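Local coordinates for protein phosphatase Slingshot homolog 2 (Homo sapiens, PDB 2NT2) that regulates actin filament dynamics by dephosphorylating and activating the actin-depolymerizing factor cofilin, and of which this chain is the catalytic domain, at residues L34-E39 with A96-A101; K72-A77 with C84-K89; Y102-Y107 with R133-Y138. The protein carries 1 engineered substitution. All coordinates share one frame; numbering follows the deposited sequence.

Interaction 1: L34-E39 with A96-A101; sequences LNVTRE and ASTVIA
T98 reaches from the helix to the isopropyl group of V36, and its two branches serve different neighbours. The hydroxyl branch lies beside V36, with OG1 3.9 Å from CG1 of V36 and 4.2 Å from its CG2. The methyl branch meets the other residue of the contact: CG2 of T98 is 4.2 Å from CD2 of L34. The V36 and T98 side chains point opposite ways and touch side by side.

The first torsion of T98 (-63°) explains this split. It sets OG1 beside the backbone N and CG2 anti to it. OG1 hydrogen-bonds to the carbonyl oxygen of R94, one turn back in the same helix. The buried hydroxyl therefore has a polar partner although it faces V36 carbons. The contact is small and made by van der Waals touch, burying 96 Å² in all.

V36 is the centre of an inverse gamma turn just past the end of strand 30-35. The weak bond from N of T37 to O of N35, 3.1 Å long, spans this turn. The backbone of V36 is also hydrogen-bonded to H87 of strand 83-87. W67 and T70 of helix 67-79 pack on T98 as well. The side chain of V36 lies about 5 Å from that of S88, the engineered residue at the catalytic cysteine position. Strand 30-35 belongs to the central sheet, and helix 94-107 follows the phosphate-binding loop. Packing of the strand end and its turn against that helix belongs to the alpha/beta core of the protein-tyrosine phosphatase fold, close to its active site.

Interaction 2: K72-A77 with C84-K89; sequences KFISKA and CLVHSK. Engineered in segment 84-89: S88 (natural residue Cys). With SO4 (sulfate ion), chain D.
The first torsions of F73 (-169°) and C84 (-179°) both turn the side chain anti to the backbone N, and this brings the ring and the thiol together. SG of C84 lies 4.1 Å from CE2 of F73 and approaches the ring obliquely. It is 5.2 Å from the ring centroid, a Cys sulfur-aromatic contact. CG1 of I74 packs on the same sulfur. A77 packs on the beta carbon of the cysteine, its CB 3.8 Å from CB of C84. Further along the strand, CD1 of I74 meets CG2 of V86 at 4.3 Å. All five touching residues are buried, and the contact is apolar throughout.

The strand then runs into the active site. S88 is engineered and replaces the cysteine that forms the phosphocysteine intermediate. Its OG lies 2.4 Å from O4 of a sulfate ion, a hydrogen bond so short that its exact length is doubtful. The sulfate probably comes from the crystallisation liquor. N of K89 adds a weak bond to its O1. R94 and the backbone N atoms of M90, V92 and S93 complete the anion's grip, as expected of the phosphate-binding loop of this family. ND1 of H87 donates to O of S88 at 3.2 Å, close to the imidazole plane, and so ties the histidine ring to the start of the loop.

Helix 67-79 runs roughly antiparallel to strand 83-87, at 151° and 9.1 Å between the axes of the segments. L34 of strand 30-35 and V11 of strand 11-14 also touch I74, while Y102 and V99 of helix 94-107 touch I74 and V86 respectively.

Interaction 3: Y102-Y107 with R133-Y138; sequences YAMKEY and RQLEEY
Two nearly parallel helices of the helical face of the phosphatase domain meet here, helix 94-107 and helix 129-143. Their segment axes make an angle of 11° and come no closer than 11.1 Å, so long side chains bridge the gap. M104 and Y138 do most of this. CE of M104 lies 3.6 Å from O of L135 and 3.9 Å from CD2 of Y138. SD of M104 sits at the edge of the Y138 ring, 5.5 Å from the centroid and 80° off the normal. This is a Met-aromatic contact. The bend at the last torsion of M104 (67°) turns the methyl group in toward both partners. SD also packs on CD2 of L135, 4.4 Å away.

The M104 and Y138 chains lie side by side and point opposite ways. In the protein-tyrosine phosphatase fold, helix 94-107 follows the phosphate-binding loop and packs on the central sheet. Helix 129-143 packs against it, and this contact joins the two away from the active site.

The K105 chain crosses the phenol end of Y138 at about a right angle, where the fit in the model is too tight to rely on. Its amino end leads away from the contact and makes a cation-pi interaction with Y71. W67 of helix 67-79 meets the Y138 ring edge-to-face, and L111 and A114 of helix 111-121 touch M104.

All three contacts lie in the one phosphatase catalytic domain. The centres of interactions 1 and 2 are about 8 Å apart, those of 1 and 3 about 13 Å, and those of 2 and 3 about 15 Å. Interactions 1 and 2 meet through neighbouring strands 30-35 and 83-87, where L34 probably hydrogen-bonds to L85 and H87. Interactions 1 and 3 share helix 94-107, and L135 packs on I100 and A101. I74 touching Y102 joins 2 to 3. Along the chain, both segments of 2 fall between those of 1, and 3 comes afterwards. Together they run from the sheet beside the active site out to the last helix.

Interaction 1: L34-E39 with A96-A101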
ATOM      1  N   LEU A  34      -6.061  -2.698  -2.889  1.00 16.52           N
ATOM      2  CA  LEU A  34      -5.712  -1.290  -2.930  1.00 14.56           C
ATOM      3  C   LEU A  34      -4.751  -1.028  -4.095  1.00 20.94           C
ATOM      4  O   LEU A  34      -3.563  -1.342  -4.053  1.00 10.59           O
ATOM      5  CB  LEU A  34      -5.098  -0.845  -1.609  1.00 15.25           C
ATOM      6  CG  LEU A  34      -4.832   0.651  -1.438  1.00 16.02           C
ATOM      7  CD1 LEU A  34      -6.024   1.473  -1.900  1.00 15.36           C
ATOM      8  CD2 LEU A  34      -4.487   0.957   0.015  1.00 13.20           C
ATOM      9  N   ASN A  35      -5.336  -0.480  -5.148  1.00 16.39           N
ATOM     10  CA  ASN A  35      -4.651  -0.147  -6.383  1.00 15.45           C
ATOM     11  C   ASN A  35      -4.253   1.327  -6.391  1.00 14.19           C
ATOM     12  O   ASN A  35      -5.077   2.186  -6.694  1.00 14.53           O
ATOM     13  CB  ASN A  35      -5.577  -0.465  -7.559  1.00 14.46           C
ATOM     14  CG  ASN A  35      -4.910  -0.277  -8.902  1.00 12.03           C
ATOM     15  OD1 ASN A  35      -3.857   0.350  -8.986  1.00 13.86           O
ATOM     16  ND2 ASN A  35      -5.539  -0.827  -9.936  1.00 14.60           N
ATOM     17  N   VAL A  36      -3.004   1.597  -6.044  1.00 16.80           N
ATOM     18  CA  VAL A  36      -2.459   2.936  -5.906  1.00 12.29           C
ATOM     19  C   VAL A  36      -1.876   3.444  -7.218  1.00 18.39           C
ATOM     20  O   VAL A  36      -0.710   3.847  -7.293  1.00 21.40           O
ATOM     21  CB  VAL A  36      -1.359   2.976  -4.822  1.00 10.79           C
ATOM     22  CG1 VAL A  36      -1.107   4.411  -4.375  1.00  8.96           C
ATOM     23  CG2 VAL A  36      -1.751   2.119  -3.632  1.00 11.31           C
ATOM     24  N   THR A  37      -2.668   3.378  -8.286  1.00 13.72           N
ATOM     25  CA  THR A  37      -2.237   3.820  -9.599  1.00 12.02           C
ATOM     26  C   THR A  37      -3.373   4.549 -10.323  1.00 13.21           C
ATOM     27  O   THR A  37      -4.541   4.363  -9.984  1.00 10.36           O
ATOM     28  CB  THR A  37      -1.768   2.686 -10.527  1.00 14.79           C
ATOM     29  OG1 THR A  37      -2.902   2.133 -11.220  1.00 13.39           O
ATOM     30  CG2 THR A  37      -1.097   1.543  -9.789  1.00  8.72           C
ATOM     31  N   ARG A  38      -2.990   5.323 -11.326  1.00 17.48           N
ATOM     32  CA  ARG A  38      -3.924   5.896 -12.282  1.00 21.71           C
ATOM     33  C   ARG A  38      -4.013   5.020 -13.537  1.00 20.19           C
ATOM     34  O   ARG A  38      -5.093   4.896 -14.117  1.00 23.07           O
ATOM     35  CB  ARG A  38      -3.500   7.310 -12.689  1.00 27.73           C
ATOM     36  CG  ARG A  38      -4.354   7.885 -13.816  1.00 31.50           C
ATOM     37  CD  ARG A  38      -5.402   8.847 -13.279  1.00 37.18           C
ATOM     38  NE  ARG A  38      -6.759   8.410 -13.589  1.00 46.16           N
ATOM     39  CZ  ARG A  38      -7.861   8.824 -12.989  1.00 46.25           C
ATOM     40  NH1 ARG A  38      -7.806   9.718 -12.011  1.00 55.50           N
ATOM     41  NH2 ARG A  38      -9.036   8.340 -13.365  1.00 49.68           N
ATOM     42  N   GLU A  39      -2.885   4.444 -13.921  1.00 14.85           N
ATOM     43  CA  GLU A  39      -2.684   3.776 -15.194  1.00 25.24           C
ATOM     44  C   GLU A  39      -2.883   2.270 -15.184  1.00 27.20           C
ATOM     45  O   GLU A  39      -2.961   1.609 -16.224  1.00 18.61           O
ATOM     46  CB  GLU A  39      -1.258   4.104 -15.680  1.00 25.62           C
ATOM     47  CG  GLU A  39      -0.160   3.312 -14.993  1.00 20.85           C
ATOM     48  CD  GLU A  39       0.378   3.966 -13.739  1.00 25.03           C
ATOM     49  OE1 GLU A  39       1.551   3.712 -13.381  1.00 36.37           O
ATOM     50  OE2 GLU A  39      -0.349   4.737 -13.078  1.00 19.25           O
ATOM     51  N   ALA A  96       4.603   1.094  -1.835  1.00 12.08           N
ATOM     52  CA  ALA A  96       5.476   0.957  -0.669  1.00 12.94           C
ATOM     53  C   ALA A  96       5.235   2.084   0.334  1.00 14.36           C
ATOM     54  O   ALA A  96       5.054   1.821   1.521  1.00 10.37           O
ATOM     55  CB  ALA A  96       6.941   0.896  -1.056  1.00 19.64           C
ATOM     56  N   SER A  97       5.217   3.316  -0.166  1.00 11.23           N
ATOM     57  CA  SER A  97       5.001   4.491   0.656  1.00 14.50           C
ATOM     58  C   SER A  97       3.689   4.395   1.427  1.00  9.79           C
ATOM     59  O   SER A  97       3.642   4.649   2.629  1.00  9.10           O
ATOM     60  CB  SER A  97       4.979   5.758  -0.208  1.00 19.30           C
ATOM     61  OG  SER A  97       5.998   5.722  -1.187  1.00 38.28           O
ATOM     62  N   THR A  98       2.628   4.030   0.715  1.00 13.69           N
ATOM     63  CA  THR A  98       1.315   3.877   1.329  1.00 17.34           C
ATOM     64  C   THR A  98       1.359   2.876   2.477  1.00 15.04           C
ATOM     65  O   THR A  98       0.845   3.128   3.563  1.00  9.81           O
ATOM     66  CB  THR A  98       0.269   3.407   0.299  1.00 20.63           C
ATOM     67  OG1 THR A  98       0.128   4.403  -0.716  1.00 16.17           O
ATOM     68  CG2 THR A  98      -1.090   3.253   0.964  1.00 14.85           C
ATOM     69  N   VAL A  99       2.009   1.742   2.224  1.00 21.26           N
ATOM     70  CA  VAL A  99       2.131   0.710   3.252  1.00 21.96           C
ATOM     71  C   VAL A  99       2.917   1.224   4.451  1.00 17.94           C
ATOM     72  O   VAL A  99       2.575   0.963   5.604  1.00 15.10           O
ATOM     73  CB  VAL A  99       2.797  -0.564   2.706  1.00 16.24           C
ATOM     74  CG1 VAL A  99       3.214  -1.463   3.857  1.00  9.90           C
ATOM     75  CG2 VAL A  99       1.869  -1.308   1.760  1.00 11.34           C
ATOM     76  N   ILE A 100       3.980   1.991   4.197  1.00 16.41           N
ATOM     77  CA  ILE A 100       4.777   2.504   5.309  1.00 15.85           C
ATOM     78  C   ILE A 100       3.942   3.437   6.184  1.00 13.59           C
ATOM     79  O   ILE A 100       4.005   3.363   7.408  1.00 17.93           O
ATOM     80  CB  ILE A 100       6.045   3.227   4.830  1.00 20.90           C
ATOM     81  CG1 ILE A 100       7.118   2.314   4.245  1.00 19.91           C
ATOM     82  CG2 ILE A 100       6.624   4.058   5.971  1.00 15.19           C
ATOM     83  CD1 ILE A 100       7.837   2.858   3.030  1.00 14.58           C
ATOM     84  N   ALA A 101       3.172   4.312   5.550  1.00 12.01           N
ATOM     85  CA  ALA A 101       2.300   5.253   6.225  1.00 12.40           C
ATOM     86  C   ALA A 101       1.250   4.538   7.063  1.00 16.81           C
ATOM     87  O   ALA A 101       0.962   4.945   8.184  1.00 14.43           O
ATOM     88  CB  ALA A 101       1.609   6.167   5.221  1.00  6.22           C
TER

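Interaction 2: K72-A77 with C84-K89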
ATOM      1  N   LYS A  72      -8.449   3.751   5.779  1.00 17.92           N
ATOM      2  CA  LYS A  72      -9.842   3.340   5.879  1.00 24.46           C
ATOM      3  C   LYS A  72     -10.087   1.983   5.221  1.00 22.66           C
ATOM      4  O   LYS A  72     -10.712   1.092   5.791  1.00 30.27           O
ATOM      5  CB  LYS A  72     -10.739   4.399   5.227  1.00 31.93           C
ATOM      6  CG  LYS A  72     -12.096   4.581   5.874  1.00 40.62           C
ATOM      7  CD  LYS A  72     -13.231   4.143   4.956  1.00 43.41           C
ATOM      8  CE  LYS A  72     -14.232   3.241   5.660  1.00 45.66           C
ATOM      9  NZ  LYS A  72     -13.634   1.928   6.039  1.00 58.48           N
ATOM     10  N   PHE A  73      -9.602   1.853   3.991  1.00 19.26           N
ATOM     11  CA  PHE A  73      -9.803   0.644   3.216  1.00 11.34           C
ATOM     12  C   PHE A  73      -9.092  -0.557   3.836  1.00 17.37           C
ATOM     13  O   PHE A  73      -9.707  -1.607   4.024  1.00 17.59           O
ATOM     14  CB  PHE A  73      -9.323   0.859   1.777  1.00 16.48           C
ATOM     15  CG  PHE A  73      -9.739  -0.264   0.837  1.00 24.23           C
ATOM     16  CD1 PHE A  73     -11.070  -0.418   0.488  1.00 23.03           C
ATOM     17  CD2 PHE A  73      -8.801  -1.140   0.320  1.00 21.14           C
ATOM     18  CE1 PHE A  73     -11.465  -1.430  -0.363  1.00 20.56           C
ATOM     19  CE2 PHE A  73      -9.189  -2.157  -0.532  1.00 18.74           C
ATOM     20  CZ  PHE A  73     -10.522  -2.300  -0.876  1.00 19.35           C
ATOM     21  N   ILE A  74      -7.809  -0.387   4.134  1.00 19.56           N
ATOM     22  CA  ILE A  74      -6.991  -1.471   4.664  1.00 20.20           C
ATOM     23  C   ILE A  74      -7.521  -1.925   6.022  1.00 20.75           C
ATOM     24  O   ILE A  74      -7.515  -3.110   6.336  1.00 24.49           O
ATOM     25  CB  ILE A  74      -5.517  -1.053   4.841  1.00 20.01           C
ATOM     26  CG1 ILE A  74      -4.802  -0.630   3.557  1.00 18.16           C
ATOM     27  CG2 ILE A  74      -4.736  -2.154   5.547  1.00 21.73           C
ATOM     28  CD1 ILE A  74      -3.425  -0.047   3.798  1.00 17.39           C
ATOM     29  N   SER A  75      -7.954  -0.950   6.816  1.00 20.09           N
ATOM     30  CA  SER A  75      -8.604  -1.200   8.094  1.00 27.47           C
ATOM     31  C   SER A  75      -9.889  -1.996   7.866  1.00 32.84           C
ATOM     32  O   SER A  75     -10.251  -2.881   8.639  1.00 23.03           O
ATOM     33  CB  SER A  75      -8.887   0.118   8.814  1.00 25.12           C
ATOM     34  OG  SER A  75     -10.202   0.175   9.337  1.00 36.05           O
ATOM     35  N   LYS A  76     -10.565  -1.673   6.770  1.00 31.74           N
ATOM     36  CA  LYS A  76     -11.757  -2.398   6.348  1.00 27.73           C
ATOM     37  C   LYS A  76     -11.452  -3.867   6.095  1.00 30.23           C
ATOM     38  O   LYS A  76     -12.194  -4.749   6.527  1.00 38.63           O
ATOM     39  CB  LYS A  76     -12.337  -1.743   5.094  1.00 26.82           C
ATOM     40  CG  LYS A  76     -13.519  -2.479   4.486  1.00 26.87           C
ATOM     41  CD  LYS A  76     -14.065  -1.707   3.292  1.00 31.22           C
ATOM     42  CE  LYS A  76     -15.535  -2.026   3.046  1.00 33.65           C
ATOM     43  NZ  LYS A  76     -16.100  -1.181   1.957  1.00 38.94           N
ATOM     44  N   ALA A  77     -10.343  -4.148   5.416  1.00 27.44           N
ATOM     45  CA  ALA A  77      -9.992  -5.531   5.104  1.00 24.64           C
ATOM     46  C   ALA A  77      -9.893  -6.360   6.384  1.00 28.97           C
ATOM     47  O   ALA A  77     -10.596  -7.355   6.546  1.00 26.88           O
ATOM     48  CB  ALA A  77      -8.701  -5.601   4.312  1.00 22.44           C
ATOM     49  N   CYS A  84      -5.464  -7.749   2.291  1.00 19.85           N
ATOM     50  CA  CYS A  84      -5.449  -6.673   1.305  1.00 15.86           C
ATOM     51  C   CYS A  84      -4.129  -6.651   0.547  1.00 14.91           C
ATOM     52  O   CYS A  84      -3.060  -6.748   1.149  1.00 16.54           O
ATOM     53  CB  CYS A  84      -5.699  -5.336   2.002  1.00 19.77           C
ATOM     54  SG  CYS A  84      -5.753  -3.877   0.938  1.00 20.63           S
ATOM     55  N   LEU A  85      -4.211  -6.538  -0.776  1.00 17.58           N
ATOM     56  CA  LEU A  85      -3.026  -6.322  -1.593  1.00 14.34           C
ATOM     57  C   LEU A  85      -2.842  -4.834  -1.881  1.00 13.23           C
ATOM     58  O   LEU A  85      -3.634  -4.195  -2.572  1.00 15.41           O
ATOM     59  CB  LEU A  85      -3.104  -7.107  -2.905  1.00  9.08           C
ATOM     60  CG  LEU A  85      -2.085  -6.711  -3.983  1.00 10.95           C
ATOM     61  CD1 LEU A  85      -0.677  -7.078  -3.545  1.00 14.90           C
ATOM     62  CD2 LEU A  85      -2.428  -7.359  -5.316  1.00  6.73           C
ATOM     63  N   VAL A  86      -1.764  -4.255  -1.352  1.00 14.48           N
ATOM     64  CA  VAL A  86      -1.434  -2.899  -1.784  1.00 13.01           C
ATOM     65  C   VAL A  86      -0.444  -2.980  -2.947  1.00 16.75           C
ATOM     66  O   VAL A  86       0.654  -3.502  -2.774  1.00 16.01           O
ATOM     67  CB  VAL A  86      -0.849  -2.016  -0.679  1.00 10.03           C
ATOM     68  CG1 VAL A  86      -0.964  -0.554  -1.109  1.00  8.04           C
ATOM     69  CG2 VAL A  86      -1.556  -2.248   0.644  1.00 11.60           C
ATOM     70  N   HIS A  87      -0.861  -2.490  -4.112  1.00 18.50           N
ATOM     71  CA  HIS A  87      -0.003  -2.588  -5.293  1.00 11.53           C
ATOM     72  C   HIS A  87       0.008  -1.290  -6.095  1.00 10.03           C
ATOM     73  O   HIS A  87      -0.891  -0.459  -6.007  1.00 10.12           O
ATOM     74  CB  HIS A  87      -0.403  -3.767  -6.168  1.00  8.25           C
ATOM     75  CG  HIS A  87      -1.606  -3.587  -7.032  1.00  7.25           C
ATOM     76  ND1 HIS A  87      -1.518  -3.177  -8.344  1.00  9.32           N
ATOM     77  CD2 HIS A  87      -2.927  -3.765  -6.797  1.00  4.84           C
ATOM     78  CE1 HIS A  87      -2.727  -3.107  -8.875  1.00  5.11           C
ATOM     79  NE2 HIS A  87      -3.604  -3.458  -7.955  1.00  8.62           N
ATOM     80  N   SER A  88       1.090  -1.144  -6.849  1.00  9.06           N
ATOM     81  CA  SER A  88       1.270  -0.084  -7.829  1.00 13.02           C
ATOM     82  C   SER A  88       1.604  -0.717  -9.177  1.00 15.90           C
ATOM     83  O   SER A  88       1.128  -1.816  -9.475  1.00 13.95           O
ATOM     84  CB  SER A  88       2.361   0.887  -7.380  1.00  8.49           C
ATOM     85  OG  SER A  88       3.533   0.197  -6.982  1.00 22.11           O
ATOM     86  N   LYS A  89       2.435  -0.061  -9.974  1.00 14.07           N
ATOM     87  CA  LYS A  89       2.982  -0.744 -11.151  1.00 14.90           C
ATOM     88  C   LYS A  89       4.163  -1.627 -10.746  1.00 16.41           C
ATOM     89  O   LYS A  89       4.196  -2.807 -11.073  1.00  9.76           O
ATOM     90  CB  LYS A  89       3.394   0.255 -12.224  1.00 17.39           C
ATOM     91  CG  LYS A  89       4.410  -0.266 -13.228  1.00 20.51           C
ATOM     92  CD  LYS A  89       4.114   0.198 -14.639  1.00 24.48           C
ATOM     93  CE  LYS A  89       5.006  -0.513 -15.644  1.00 28.77           C
ATOM     94  NZ  LYS A  89       4.321  -0.716 -16.950  1.00 42.79           N
TER
HETATM   95  S   SO4 D 101       5.401   2.269  -8.537  1.00 19.17           S
HETATM   96  O1  SO4 D 101       4.738   1.527  -9.599  1.00  8.35           O
HETATM   97  O2  SO4 D 101       6.688   2.795  -8.987  1.00 17.74           O
HETATM   98  O3  SO4 D 101       4.559   3.395  -8.122  1.00 19.04           O
HETATM   99  O4  SO4 D 101       5.617   1.376  -7.393  1.00  9.64           O

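Interaction 3: Y102-Y107 with R133-Y138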
ATOM      1  N   TYR A 102       0.650   3.482   6.514  1.00 13.25           N
ATOM      2  CA  TYR A 102      -0.371   2.766   7.280  1.00 14.82           C
ATOM      3  C   TYR A 102       0.214   2.210   8.580  1.00 15.86           C
ATOM      4  O   TYR A 102      -0.402   2.318   9.638  1.00 17.84           O
ATOM      5  CB  TYR A 102      -0.979   1.639   6.450  1.00 14.30           C
ATOM      6  CG  TYR A 102      -1.888   0.727   7.246  1.00 21.60           C
ATOM      7  CD1 TYR A 102      -3.173   1.130   7.587  1.00 15.62           C
ATOM      8  CD2 TYR A 102      -1.466  -0.529   7.656  1.00 25.84           C
ATOM      9  CE1 TYR A 102      -4.013   0.309   8.314  1.00 19.07           C
ATOM     10  CE2 TYR A 102      -2.300  -1.359   8.384  1.00 28.88           C
ATOM     11  CZ  TYR A 102      -3.572  -0.936   8.710  1.00 23.83           C
ATOM     12  OH  TYR A 102      -4.399  -1.767   9.434  1.00 21.80           O
ATOM     13  N   ALA A 103       1.401   1.625   8.498  1.00 15.81           N
ATOM     14  CA  ALA A 103       2.083   1.058   9.656  1.00 13.75           C
ATOM     15  C   ALA A 103       2.400   2.115  10.705  1.00 15.19           C
ATOM     16  O   ALA A 103       2.228   1.892  11.910  1.00 26.51           O
ATOM     17  CB  ALA A 103       3.346   0.332   9.225  1.00 14.63           C
ATOM     18  N   MET A 104       2.843   3.291  10.268  1.00 15.79           N
ATOM     19  CA  MET A 104       3.065   4.410  11.185  1.00 13.89           C
ATOM     20  C   MET A 104       1.778   4.738  11.938  1.00 17.13           C
ATOM     21  O   MET A 104       1.731   4.803  13.163  1.00 13.24           O
ATOM     22  CB  MET A 104       3.509   5.651  10.415  1.00 17.79           C
ATOM     23  CG  MET A 104       4.943   5.649   9.933  1.00 15.99           C
ATOM     24  SD  MET A 104       5.285   6.929   8.709  1.00 21.35           S
ATOM     25  CE  MET A 104       5.106   8.414   9.684  1.00 18.44           C
ATOM     26  N   LYS A 105       0.718   4.941  11.160  1.00 16.07           N
ATOM     27  CA  LYS A 105      -0.586   5.250  11.730  1.00 22.46           C
ATOM     28  C   LYS A 105      -1.115   4.120  12.609  1.00 27.50           C
ATOM     29  O   LYS A 105      -1.483   4.334  13.764  1.00 36.28           O
ATOM     30  CB  LYS A 105      -1.597   5.539  10.613  1.00 17.36           C
ATOM     31  CG  LYS A 105      -2.912   6.093  11.148  1.00 22.33           C
ATOM     32  CD  LYS A 105      -3.576   7.030  10.151  1.00 20.46           C
ATOM     33  CE  LYS A 105      -5.069   7.140  10.444  1.00 23.10           C
ATOM     34  NZ  LYS A 105      -5.315   7.499  11.871  1.00 26.98           N
ATOM     35  N   GLU A 106      -1.157   2.918  12.049  1.00 25.55           N
ATOM     36  CA  GLU A 106      -1.792   1.766  12.673  1.00 20.06           C
ATOM     37  C   GLU A 106      -1.078   1.311  13.933  1.00 22.47           C
ATOM     38  O   GLU A 106      -1.713   1.147  14.983  1.00 23.70           O
ATOM     39  CB  GLU A 106      -1.888   0.617  11.665  1.00 22.03           C
ATOM     40  CG  GLU A 106      -2.514  -0.663  12.166  1.00 25.10           C
ATOM     41  CD  GLU A 106      -3.924  -0.503  12.688  1.00 27.15           C
ATOM     42  OE1 GLU A 106      -4.860  -0.215  11.918  1.00 25.43           O
ATOM     43  OE2 GLU A 106      -4.109  -0.674  13.915  1.00 35.13           O
ATOM     44  N   TYR A 107       0.239   1.084  13.868  1.00 24.71           N
ATOM     45  CA  TYR A 107       0.919   0.556  15.052  1.00 23.70           C
ATOM     46  C   TYR A 107       1.698   1.637  15.786  1.00 27.16           C
ATOM     47  O   TYR A 107       2.353   1.361  16.791  1.00 34.71           O
ATOM     48  CB  TYR A 107       1.814  -0.631  14.673  1.00 26.15           C
ATOM     49  CG  TYR A 107       1.054  -1.676  13.873  1.00 24.69           C
ATOM     50  CD1 TYR A 107       1.460  -2.017  12.591  1.00 26.53           C
ATOM     51  CD2 TYR A 107      -0.069  -2.311  14.389  1.00 23.47           C
ATOM     52  CE1 TYR A 107       0.768  -2.967  11.860  1.00 24.62           C
ATOM     53  CE2 TYR A 107      -0.765  -3.258  13.664  1.00 28.72           C
ATOM     54  CZ  TYR A 107      -0.338  -3.586  12.392  1.00 29.02           C
ATOM     55  OH  TYR A 107      -1.023  -4.528  11.660  1.00 26.34           O
ATOM     56  N   ARG A 133       9.654  12.737   1.387  1.00 19.24           N
ATOM     57  CA  ARG A 133       9.398  13.993   2.089  1.00 20.90           C
ATOM     58  C   ARG A 133       8.042  13.946   2.785  1.00 17.75           C
ATOM     59  O   ARG A 133       7.885  14.414   3.912  1.00 23.68           O
ATOM     60  CB  ARG A 133       9.456  15.161   1.108  1.00 28.45           C
ATOM     61  CG  ARG A 133       9.910  16.476   1.723  1.00 34.69           C
ATOM     62  CD  ARG A 133       8.814  17.527   1.649  1.00 36.51           C
ATOM     63  NE  ARG A 133       9.222  18.733   0.944  1.00 46.93           N
ATOM     64  CZ  ARG A 133       9.628  19.866   1.505  1.00 53.74           C
ATOM     65  NH1 ARG A 133       9.691  19.967   2.827  1.00 61.98           N
ATOM     66  NH2 ARG A 133       9.977  20.895   0.743  1.00 47.66           N
ATOM     67  N   GLN A 134       7.061  13.373   2.092  1.00 14.24           N
ATOM     68  CA  GLN A 134       5.692  13.367   2.595  1.00 17.53           C
ATOM     69  C   GLN A 134       5.503  12.440   3.783  1.00 15.40           C
ATOM     70  O   GLN A 134       4.714  12.736   4.681  1.00 23.05           O
ATOM     71  CB  GLN A 134       4.723  12.984   1.469  1.00 17.37           C
ATOM     72  CG  GLN A 134       4.444  14.130   0.512  1.00 12.73           C
ATOM     73  CD  GLN A 134       4.009  13.660  -0.860  1.00 14.53           C
ATOM     74  OE1 GLN A 134       2.985  12.992  -1.013  1.00 18.97           O
ATOM     75  NE2 GLN A 134       4.793  14.023  -1.863  1.00 16.63           N
ATOM     76  N   LEU A 135       6.222  11.328   3.801  1.00 15.02           N
ATOM     77  CA  LEU A 135       6.172  10.399   4.927  1.00 17.65           C
ATOM     78  C   LEU A 135       6.746  11.040   6.187  1.00 21.09           C
ATOM     79  O   LEU A 135       6.210  10.847   7.275  1.00 18.14           O
ATOM     80  CB  LEU A 135       6.913   9.101   4.594  1.00 15.51           C
ATOM     81  CG  LEU A 135       6.183   8.140   3.648  1.00 15.21           C
ATOM     82  CD1 LEU A 135       7.159   7.126   3.068  1.00 14.59           C
ATOM     83  CD2 LEU A 135       5.031   7.441   4.345  1.00  7.27           C
ATOM     84  N   GLU A 136       7.812  11.815   6.013  1.00 25.88           N
ATOM     85  CA  GLU A 136       8.375  12.645   7.066  1.00 23.96           C
ATOM     86  C   GLU A 136       7.341  13.655   7.561  1.00 19.77           C
ATOM     87  O   GLU A 136       7.208  13.896   8.757  1.00 18.27           O
ATOM     88  CB  GLU A 136       9.592  13.419   6.571  1.00 26.55           C
ATOM     89  CG  GLU A 136      10.886  12.643   6.477  1.00 31.46           C
ATOM     90  CD  GLU A 136      11.956  13.434   5.733  1.00 31.88           C
ATOM     91  OE1 GLU A 136      11.831  14.679   5.664  1.00 25.07           O
ATOM     92  OE2 GLU A 136      12.899  12.791   5.219  1.00 25.39           O
ATOM     93  N   GLU A 137       6.613  14.258   6.616  1.00 20.13           N
ATOM     94  CA  GLU A 137       5.525  15.143   7.026  1.00 26.59           C
ATOM     95  C   GLU A 137       4.497  14.355   7.844  1.00 29.70           C
ATOM     96  O   GLU A 137       4.140  14.767   8.945  1.00 25.16           O
ATOM     97  CB  GLU A 137       4.853  15.810   5.824  1.00 24.50           C
ATOM     98  CG  GLU A 137       3.840  16.872   6.213  1.00 21.42           C
ATOM     99  CD  GLU A 137       3.407  17.774   5.081  1.00 28.66           C
ATOM    100  OE1 GLU A 137       2.502  18.608   5.326  1.00 17.82           O
ATOM    101  OE2 GLU A 137       3.960  17.658   3.966  1.00 26.90           O
ATOM    102  N   TYR A 138       4.053  13.242   7.277  1.00 23.86           N
ATOM    103  CA  TYR A 138       3.014  12.403   7.865  1.00 16.64           C
ATOM    104  C   TYR A 138       3.342  12.114   9.325  1.00 15.84           C
ATOM    105  O   TYR A 138       2.507  12.271  10.214  1.00 23.96           O
ATOM    106  CB  TYR A 138       2.884  11.106   7.078  1.00 20.08           C
ATOM    107  CG  TYR A 138       1.674  10.261   7.372  1.00 17.70           C
ATOM    108  CD1 TYR A 138       0.405  10.814   7.366  1.00 19.78           C
ATOM    109  CD2 TYR A 138       1.793   8.904   7.654  1.00 11.13           C
ATOM    110  CE1 TYR A 138      -0.719  10.058   7.633  1.00 22.39           C
ATOM    111  CE2 TYR A 138       0.674   8.133   7.922  1.00 18.39           C
ATOM    112  CZ  TYR A 138      -0.577   8.714   7.909  1.00 19.56           C
ATOM    113  OH  TYR A 138      -1.699   7.963   8.171  1.00 17.75           O
TER